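Local coordinates for hypothetical protein XAC2396 (PDB 2G3W) that is of unknown function but has a compact fold built around a variation of the PD-(D/E)XK nuclease motif, at residues R43-F57 with D68-I82. Residues are numbered along the deposited sequence; the frame is centred on the assembly and turned at random.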
# COMPACT_ATOMS: atom_id res chain seq x y z
N ARG A 43 6.29 -14.29 -13.74
CA ARG A 43 4.95 -14.61 -14.25
C ARG A 43 4.26 -15.67 -13.39
O ARG A 43 3.06 -15.61 -13.12
CB ARG A 43 4.98 -15.16 -15.67
CG ARG A 43 5.34 -14.22 -16.80
CD ARG A 43 4.55 -14.78 -18.04
NE ARG A 43 5.32 -15.86 -18.67
CZ ARG A 43 4.83 -16.97 -19.21
NH1 ARG A 43 3.53 -17.27 -19.14
NH2 ARG A 43 5.69 -17.83 -19.76
N LEU A 44 5.02 -16.70 -13.02
CA LEU A 44 4.48 -17.72 -12.12
C LEU A 44 4.08 -17.10 -10.78
O LEU A 44 2.98 -17.34 -10.28
CB LEU A 44 5.50 -18.85 -11.91
CG LEU A 44 4.99 -20.00 -11.07
CD1 LEU A 44 3.81 -20.69 -11.81
CD2 LEU A 44 6.12 -20.96 -10.77
N LEU A 45 4.96 -16.29 -10.20
CA LEU A 45 4.62 -15.56 -8.97
C LEU A 45 3.34 -14.70 -9.16
O LEU A 45 2.50 -14.62 -8.24
CB LEU A 45 5.83 -14.71 -8.48
CG LEU A 45 5.59 -13.78 -7.29
CD1 LEU A 45 5.20 -14.50 -6.04
CD2 LEU A 45 6.81 -12.89 -7.05
N ALA A 46 3.23 -14.04 -10.32
CA ALA A 46 2.08 -13.17 -10.61
C ALA A 46 0.78 -13.95 -10.62
O ALA A 46 -0.24 -13.51 -10.07
CB ALA A 46 2.26 -12.44 -11.93
N PHE A 47 0.83 -15.13 -11.25
CA PHE A 47 -0.32 -15.99 -11.20
C PHE A 47 -0.71 -16.27 -9.73
O PHE A 47 -1.88 -16.14 -9.36
CB PHE A 47 -0.06 -17.28 -12.02
CG PHE A 47 -1.31 -18.10 -12.23
CD1 PHE A 47 -1.85 -18.81 -11.19
CD2 PHE A 47 -1.96 -18.11 -13.47
CE1 PHE A 47 -3.04 -19.55 -11.35
CE2 PHE A 47 -3.15 -18.88 -13.65
CZ PHE A 47 -3.68 -19.58 -12.58
N ALA A 48 0.27 -16.60 -8.89
CA ALA A 48 -0.00 -16.91 -7.50
C ALA A 48 -0.55 -15.72 -6.72
O ALA A 48 -1.40 -15.90 -5.82
CB ALA A 48 1.24 -17.47 -6.82
N LEU A 49 -0.08 -14.51 -7.03
CA LEU A 49 -0.59 -13.30 -6.36
C LEU A 49 -2.07 -13.01 -6.71
O LEU A 49 -2.79 -12.44 -5.90
CB LEU A 49 0.29 -12.08 -6.64
CG LEU A 49 1.75 -12.16 -6.14
CD1 LEU A 49 2.53 -10.87 -6.46
CD2 LEU A 49 1.78 -12.48 -4.65
N PHE A 50 -2.49 -13.43 -7.89
CA PHE A 50 -3.80 -13.07 -8.42
C PHE A 50 -4.68 -14.28 -8.76
O PHE A 50 -5.65 -14.14 -9.50
CB PHE A 50 -3.62 -12.17 -9.65
CG PHE A 50 -3.08 -10.82 -9.30
CD1 PHE A 50 -3.93 -9.86 -8.77
CD2 PHE A 50 -1.72 -10.56 -9.40
CE1 PHE A 50 -3.44 -8.66 -8.37
CE2 PHE A 50 -1.23 -9.36 -9.00
CZ PHE A 50 -2.09 -8.39 -8.50
N ALA A 51 -4.34 -15.45 -8.20
CA ALA A 51 -4.79 -16.72 -8.71
C ALA A 51 -6.30 -16.89 -8.62
O ALA A 51 -6.93 -16.57 -7.60
CB ALA A 51 -4.09 -17.88 -7.99
N ASP A 52 -6.84 -17.44 -9.71
CA ASP A 52 -8.26 -17.54 -9.92
C ASP A 52 -8.46 -18.79 -10.76
O ASP A 52 -7.56 -19.18 -11.49
CB ASP A 52 -8.69 -16.35 -10.75
CG ASP A 52 -10.15 -16.09 -10.68
OD1 ASP A 52 -10.86 -16.48 -11.62
OD2 ASP A 52 -10.59 -15.50 -9.67
N ASP A 53 -9.65 -19.38 -10.68
CA ASP A 53 -10.00 -20.49 -11.56
C ASP A 53 -9.90 -20.07 -13.04
O ASP A 53 -9.69 -20.91 -13.92
CB ASP A 53 -11.39 -21.04 -11.22
N ARG A 54 -10.01 -18.76 -13.29
CA ARG A 54 -10.18 -18.21 -14.64
C ARG A 54 -8.98 -17.38 -15.13
O ARG A 54 -8.93 -16.98 -16.30
CB ARG A 54 -11.48 -17.42 -14.73
CG ARG A 54 -12.69 -18.26 -14.36
CD ARG A 54 -14.00 -17.62 -14.76
NE ARG A 54 -14.25 -17.63 -16.21
CZ ARG A 54 -14.30 -16.53 -16.96
NH1 ARG A 54 -14.11 -15.32 -16.40
NH2 ARG A 54 -14.54 -16.63 -18.26
N LEU A 55 -8.02 -17.15 -14.25
CA LEU A 55 -6.79 -16.50 -14.65
C LEU A 55 -6.11 -17.37 -15.69
O LEU A 55 -6.00 -18.60 -15.51
CB LEU A 55 -5.87 -16.27 -13.44
CG LEU A 55 -4.63 -15.37 -13.61
CD1 LEU A 55 -5.05 -14.00 -14.19
CD2 LEU A 55 -3.94 -15.15 -12.29
N GLU A 56 -5.67 -16.75 -16.78
CA GLU A 56 -4.87 -17.44 -17.79
C GLU A 56 -3.64 -16.63 -18.17
O GLU A 56 -3.66 -15.40 -18.13
CB GLU A 56 -5.70 -17.74 -19.04
CG GLU A 56 -6.71 -18.85 -18.81
CD GLU A 56 -7.83 -18.87 -19.81
OE1 GLU A 56 -7.79 -18.06 -20.77
OE2 GLU A 56 -8.75 -19.70 -19.63
N PHE A 57 -2.57 -17.33 -18.55
CA PHE A 57 -1.42 -16.68 -19.20
C PHE A 57 -1.81 -16.23 -20.60
O PHE A 57 -2.45 -16.98 -21.34
CB PHE A 57 -0.21 -17.64 -19.24
CG PHE A 57 0.28 -18.05 -17.86
CD1 PHE A 57 0.89 -17.12 -17.02
CD2 PHE A 57 0.13 -19.36 -17.39
CE1 PHE A 57 1.34 -17.47 -15.73
CE2 PHE A 57 0.59 -19.73 -16.11
CZ PHE A 57 1.18 -18.79 -15.27
N ASP A 68 0.50 -10.22 -20.11
CA ASP A 68 1.14 -11.45 -19.63
C ASP A 68 0.18 -12.37 -18.92
O ASP A 68 0.29 -13.61 -19.02
CB ASP A 68 2.33 -11.09 -18.76
CG ASP A 68 3.35 -10.31 -19.54
OD1 ASP A 68 3.87 -10.83 -20.56
OD2 ASP A 68 3.61 -9.17 -19.17
N LEU A 69 -0.75 -11.79 -18.17
CA LEU A 69 -1.84 -12.63 -17.62
C LEU A 69 -3.15 -11.90 -17.72
O LEU A 69 -3.17 -10.67 -17.70
CB LEU A 69 -1.59 -13.02 -16.16
CG LEU A 69 -0.26 -13.65 -15.72
CD1 LEU A 69 0.82 -12.57 -15.49
CD2 LEU A 69 -0.50 -14.43 -14.43
N TRP A 70 -4.25 -12.66 -17.76
CA TRP A 70 -5.59 -12.05 -17.72
C TRP A 70 -6.70 -12.99 -17.30
O TRP A 70 -6.60 -14.21 -17.48
CB TRP A 70 -5.97 -11.37 -19.04
CG TRP A 70 -5.85 -12.19 -20.32
CD1 TRP A 70 -5.36 -13.46 -20.47
CD2 TRP A 70 -6.18 -11.72 -21.63
NE1 TRP A 70 -5.41 -13.82 -21.81
CE2 TRP A 70 -5.90 -12.76 -22.54
CE3 TRP A 70 -6.68 -10.50 -22.13
CZ2 TRP A 70 -6.11 -12.63 -23.92
CZ3 TRP A 70 -6.89 -10.37 -23.49
CH2 TRP A 70 -6.61 -11.44 -24.37
N ARG A 71 -7.71 -12.38 -16.68
CA ARG A 71 -8.98 -13.04 -16.43
C ARG A 71 -10.01 -12.29 -17.27
O ARG A 71 -10.10 -11.05 -17.22
CB ARG A 71 -9.33 -12.99 -14.95
CG ARG A 71 -10.69 -13.63 -14.67
CD ARG A 71 -10.99 -13.67 -13.19
NE ARG A 71 -11.18 -12.34 -12.61
CZ ARG A 71 -10.32 -11.74 -11.80
NH1 ARG A 71 -9.18 -12.34 -11.45
NH2 ARG A 71 -10.60 -10.54 -11.32
N ARG A 72 -10.76 -13.03 -18.07
CA ARG A 72 -11.76 -12.41 -18.93
C ARG A 72 -13.16 -12.88 -18.53
O ARG A 72 -13.35 -14.03 -18.15
CB ARG A 72 -11.47 -12.75 -20.39
CG ARG A 72 -10.21 -12.09 -20.93
CD ARG A 72 -9.91 -12.66 -22.30
NE ARG A 72 -9.13 -13.89 -22.16
CZ ARG A 72 -8.82 -14.71 -23.15
NH1 ARG A 72 -9.21 -14.44 -24.38
NH2 ARG A 72 -8.09 -15.79 -22.91
N ASP A 73 -14.15 -11.99 -18.59
CA ASP A 73 -15.49 -12.38 -18.16
C ASP A 73 -16.08 -13.39 -19.14
O ASP A 73 -15.44 -13.73 -20.15
CB ASP A 73 -16.43 -11.17 -17.94
CG ASP A 73 -16.68 -10.37 -19.22
OD1 ASP A 73 -16.61 -10.93 -20.33
OD2 ASP A 73 -16.98 -9.15 -19.09
N TYR A 74 -17.30 -13.85 -18.84
CA TYR A 74 -18.00 -14.89 -19.62
C TYR A 74 -18.47 -14.41 -20.99
O TYR A 74 -19.06 -15.18 -21.73
CB TYR A 74 -19.18 -15.49 -18.82
CG TYR A 74 -18.70 -16.31 -17.65
CD1 TYR A 74 -18.10 -17.56 -17.86
CD2 TYR A 74 -18.78 -15.82 -16.33
CE1 TYR A 74 -17.62 -18.32 -16.80
CE2 TYR A 74 -18.29 -16.57 -15.26
CZ TYR A 74 -17.71 -17.82 -15.50
OH TYR A 74 -17.22 -18.59 -14.46
N THR A 75 -18.21 -13.14 -21.32
CA THR A 75 -18.47 -12.62 -22.66
C THR A 75 -17.17 -12.19 -23.34
O THR A 75 -17.19 -11.68 -24.45
CB THR A 75 -19.52 -11.46 -22.68
OG1 THR A 75 -18.97 -10.31 -22.05
CG2 THR A 75 -20.81 -11.85 -21.99
N GLY A 76 -16.04 -12.40 -22.66
CA GLY A 76 -14.73 -12.19 -23.26
C GLY A 76 -13.94 -10.95 -22.84
O GLY A 76 -12.72 -10.91 -22.95
N ASP A 77 -14.63 -9.93 -22.33
CA ASP A 77 -13.94 -8.68 -21.98
C ASP A 77 -13.05 -8.81 -20.75
O ASP A 77 -13.45 -9.43 -19.78
CB ASP A 77 -14.97 -7.56 -21.83
CG ASP A 77 -15.83 -7.42 -23.07
OD1 ASP A 77 -15.24 -7.48 -24.18
OD2 ASP A 77 -17.07 -7.28 -22.96
N PRO A 78 -11.82 -8.25 -20.80
CA PRO A 78 -10.90 -8.39 -19.68
C PRO A 78 -11.41 -7.80 -18.36
O PRO A 78 -11.79 -6.61 -18.30
CB PRO A 78 -9.65 -7.66 -20.16
CG PRO A 78 -9.72 -7.73 -21.63
CD PRO A 78 -11.17 -7.52 -21.91
N ASP A 79 -11.43 -8.64 -17.33
CA ASP A 79 -11.67 -8.20 -15.94
C ASP A 79 -10.38 -7.77 -15.27
O ASP A 79 -10.35 -6.83 -14.46
CB ASP A 79 -12.32 -9.32 -15.11
CG ASP A 79 -13.80 -9.25 -15.10
OD1 ASP A 79 -14.33 -8.12 -15.28
OD2 ASP A 79 -14.47 -10.31 -14.93
N LEU A 80 -9.30 -8.46 -15.61
CA LEU A 80 -8.01 -8.21 -15.00
C LEU A 80 -6.96 -8.42 -16.07
O LEU A 80 -6.97 -9.44 -16.76
CB LEU A 80 -7.76 -9.19 -13.85
CG LEU A 80 -6.46 -8.99 -13.04
CD1 LEU A 80 -6.53 -7.74 -12.18
CD2 LEU A 80 -6.22 -10.23 -12.18
N TRP A 81 -6.06 -7.45 -16.18
CA TRP A 81 -5.04 -7.40 -17.22
C TRP A 81 -3.74 -7.12 -16.51
O TRP A 81 -3.59 -6.08 -15.90
CB TRP A 81 -5.36 -6.25 -18.17
CG TRP A 81 -4.39 -5.94 -19.27
CD1 TRP A 81 -3.11 -5.46 -19.15
CD2 TRP A 81 -4.64 -6.03 -20.67
NE1 TRP A 81 -2.54 -5.27 -20.38
CE2 TRP A 81 -3.47 -5.61 -21.34
CE3 TRP A 81 -5.76 -6.43 -21.42
CZ2 TRP A 81 -3.37 -5.59 -22.73
CZ3 TRP A 81 -5.66 -6.41 -22.82
CH2 TRP A 81 -4.46 -5.99 -23.46
N ILE A 82 -2.81 -8.08 -16.58
CA ILE A 82 -1.52 -7.97 -15.88
C ILE A 82 -0.33 -7.89 -16.84
O ILE A 82 -0.15 -8.80 -17.66
CB ILE A 82 -1.32 -9.17 -14.88
CG1 ILE A 82 -2.54 -9.37 -13.94
CG2 ILE A 82 -0.00 -8.96 -14.08
CD1 ILE A 82 -2.55 -10.67 -13.12
O HOH W 1 -7.97 -12.59 -9.09
O HOH W 2 -10.30 -15.91 -18.20
O HOH W 3 -8.35 -15.19 -19.69
O HOH W 4 -4.52 -16.22 -22.88
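Glu-56 and Trp-70 form the hydrogen-bonded pair of a short antiparallel beta hairpin, strands 56-57 and 69-72, at one margin of the mixed YaeQ sheet. Glu-56 N meets Trp-70 O at 2.8 Å, and the reverse bond runs from Trp-70 N to Glu-56 O with an N-H...O angle of 168°. Leu-69, in the neighbouring non-hydrogen-bonded pair with Phe-57, packs between the hairpin and helix 37-49. Its CB lies by Glu-56 O and Leu-55 CD1; its CG rests against Phe-57 CD1, the two side chains running side by side; CD1 reaches Ala-46 CB (3.8 Å); and CD2 presses on the backbone of Phe-47, 3.5 Å from its N. With CG anti to the carbonyl carbon (chi1 -51°), both methyls reach helix 37-49, CD2 also touching Phe-57 CE1. Further along, Phe-50 CD2 packs on Ile-82 CD1 (3.8 Å), and strand 101-106 continues this apolar layer through Ile-105, which touches Ala-46 and Ile-82. On the face of Glu-56 and Trp-70, Arg-72 lays its guanidinium over the indole ring and forms a salt bridge whose hydrogen bond, from Arg-72 NH2 to Glu-56 OE1, is weak, the carboxylate turned 81° from the guanidinium plane. Beyond the strands, the Arg-54 guanidinium lies over one face of the Tyr-74 ring in a cation-pi contact, CZ 4.0 Å from the ring centroid. At the edge of the Trp-70 indole, water 4 accepts from NE1 at 2.8 Å and donates to Phe-57 O.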